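Side-chain contact in pyrophosphate phosphohydrolase (Thermus thermophilus, PDB 2PRD), which catalyses the magnesium-dependent hydrolysis of inorganic pyrophosphate to two phosphate ions, working as a homohexamer: residues 87-92 / 163-168. Sequence-based numbering, arbitrary orientation.
Sequences VRVVGL and EEVRAC
The C-terminal helix 158-173 packs over the curved beta-sheet core of this pyrophosphatase, and here Val89 and Leu92 of strand 84-97 meet Val165 and Glu164 of the helix. Val89 and Leu92 are three residues apart, which in a regular strand would send them to opposite faces; a classic beta bulge, in which Val90 and Gly91 both pair through the backbone with Ile106 of strand 101-109, brings the two onto the helix side. The contact is light and apolar. Val89 CG1, held anti to its own backbone nitrogen (chi1 -171°), reaches to 4.4 Å from Val165 CG2, one methyl branch against another. Further along, Leu92 extends CD1 away from its CA (chi2 -176°) and touches the aliphatic base of Glu164, with CD1 4.2 Å from CB. Beyond CB the Glu164 chain turns (chi2 86°), taking its carboxylate farther from Leu92 CD1, and the side chain lies about 7 Å from that of Asp102, a predicted magnesium ligand. Val105 of strand 101-109 touches Val89, Leu92 and Val165, joining the two contact points into one hydrophobic layer. Val16 of strand 15-22 touches both valines, while Ala161, one turn before Val165 on the helix, packs against Val89 and Leu92.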
loop_
_atom_site.group_PDB
_atom_site.type_symbol
_atom_site.label_atom_id
_atom_site.label_comp_id
_atom_site.label_asym_id
_atom_site.label_seq_id
_atom_site.Cartn_x
_atom_site.Cartn_y
_atom_site.Cartn_z
ATOM N N VAL A 87 -13.740 21.721 -1.803
ATOM C CA VAL A 87 -13.902 21.372 -0.393
ATOM C C VAL A 87 -15.054 22.146 0.196
ATOM O O VAL A 87 -15.124 23.353 0.032
ATOM C CB VAL A 87 -12.568 21.757 0.291
ATOM C CG1 VAL A 87 -12.721 21.715 1.807
ATOM C CG2 VAL A 87 -11.501 20.717 -0.077
ATOM N N ARG A 88 -15.905 21.423 0.911
ATOM C CA ARG A 88 -16.995 22.025 1.664
ATOM C C ARG A 88 -16.534 22.355 3.076
ATOM O O ARG A 88 -16.192 21.506 3.909
ATOM C CB ARG A 88 -18.219 21.116 1.628
ATOM C CG ARG A 88 -19.348 21.561 2.532
ATOM C CD ARG A 88 -20.691 20.928 2.163
ATOM N NE ARG A 88 -20.777 19.727 3.004
ATOM C CZ ARG A 88 -20.589 18.609 2.276
ATOM N NH1 ARG A 88 -20.407 18.816 0.990
ATOM N NH2 ARG A 88 -20.631 17.464 2.871
ATOM N N VAL A 89 -16.596 23.670 3.408
ATOM C CA VAL A 89 -16.223 24.211 4.727
ATOM C C VAL A 89 -17.219 23.923 5.830
ATOM O O VAL A 89 -18.355 24.429 5.793
ATOM C CB VAL A 89 -16.012 25.746 4.678
ATOM C CG1 VAL A 89 -15.428 26.255 5.985
ATOM C CG2 VAL A 89 -15.071 26.066 3.523
ATOM N N VAL A 90 -16.769 23.226 6.861
ATOM C CA VAL A 90 -17.730 22.937 7.959
ATOM C C VAL A 90 -17.271 23.418 9.305
ATOM O O VAL A 90 -18.070 23.312 10.263
ATOM C CB VAL A 90 -18.011 21.411 7.943
ATOM C CG1 VAL A 90 -18.418 20.973 6.537
ATOM C CG2 VAL A 90 -16.796 20.618 8.381
ATOM N N GLY A 91 -16.071 23.969 9.478
ATOM C CA GLY A 91 -15.566 24.390 10.771
ATOM C C GLY A 91 -14.185 24.994 10.826
ATOM O O GLY A 91 -13.535 25.149 9.804
ATOM N N LEU A 92 -13.684 25.384 12.008
ATOM C CA LEU A 92 -12.365 25.970 12.190
ATOM C C LEU A 92 -11.682 25.287 13.387
ATOM O O LEU A 92 -12.339 24.935 14.357
ATOM C CB LEU A 92 -12.378 27.448 12.652
ATOM C CG LEU A 92 -12.584 28.530 11.632
ATOM C CD1 LEU A 92 -12.479 29.939 12.243
ATOM C CD2 LEU A 92 -11.607 28.414 10.450
ATOM N N GLU A 163 -16.880 33.120 7.750
ATOM C CA GLU A 163 -16.486 34.498 8.044
ATOM C C GLU A 163 -14.990 34.637 7.866
ATOM O O GLU A 163 -14.550 35.680 7.378
ATOM C CB GLU A 163 -16.908 34.902 9.449
ATOM C CG GLU A 163 -18.364 35.315 9.597
ATOM C CD GLU A 163 -18.784 36.269 8.483
ATOM O OE1 GLU A 163 -18.026 37.219 8.157
ATOM O OE2 GLU A 163 -19.886 36.060 7.916
ATOM N N GLU A 164 -14.224 33.643 8.239
ATOM C CA GLU A 164 -12.745 33.724 8.111
ATOM C C GLU A 164 -12.381 33.522 6.658
ATOM O O GLU A 164 -11.474 34.157 6.098
ATOM C CB GLU A 164 -12.124 32.683 9.020
ATOM C CG GLU A 164 -10.645 32.427 8.780
ATOM C CD GLU A 164 -9.789 33.415 9.546
ATOM O OE1 GLU A 164 -10.381 34.199 10.320
ATOM O OE2 GLU A 164 -8.553 33.388 9.394
ATOM N N VAL A 165 -13.117 32.584 6.044
ATOM C CA VAL A 165 -12.827 32.395 4.582
ATOM C C VAL A 165 -13.023 33.689 3.841
ATOM O O VAL A 165 -12.166 34.160 3.060
ATOM C CB VAL A 165 -13.670 31.229 4.128
ATOM C CG1 VAL A 165 -13.381 30.948 2.662
ATOM C CG2 VAL A 165 -13.349 30.000 5.000
ATOM N N ARG A 166 -14.195 34.313 4.014
ATOM C CA ARG A 166 -14.568 35.583 3.403
ATOM C C ARG A 166 -13.526 36.671 3.671
ATOM O O ARG A 166 -13.216 37.488 2.797
ATOM C CB ARG A 166 -15.866 36.103 4.028
ATOM C CG ARG A 166 -17.131 35.687 3.429
ATOM C CD ARG A 166 -18.404 36.386 3.897
ATOM N NE ARG A 166 -19.482 35.884 3.024
ATOM C CZ ARG A 166 -20.340 34.909 3.176
ATOM N NH1 ARG A 166 -20.375 34.163 4.277
ATOM N NH2 ARG A 166 -21.218 34.627 2.188
ATOM N N ALA A 167 -13.060 36.736 4.917
ATOM C CA ALA A 167 -12.067 37.745 5.290
ATOM C C ALA A 167 -10.725 37.496 4.647
ATOM O O ALA A 167 -10.084 38.495 4.264
ATOM C CB ALA A 167 -11.912 37.910 6.798
ATOM N N CYS A 168 -10.284 36.278 4.455
ATOM C CA CYS A 168 -8.967 36.010 3.840
ATOM C C CYS A 168 -9.091 36.168 2.344
ATOM O O CYS A 168 -8.082 36.404 1.659
ATOM C CB CYS A 168 -8.527 34.590 4.203
ATOM S SG CYS A 168 -8.291 34.496 6.016
#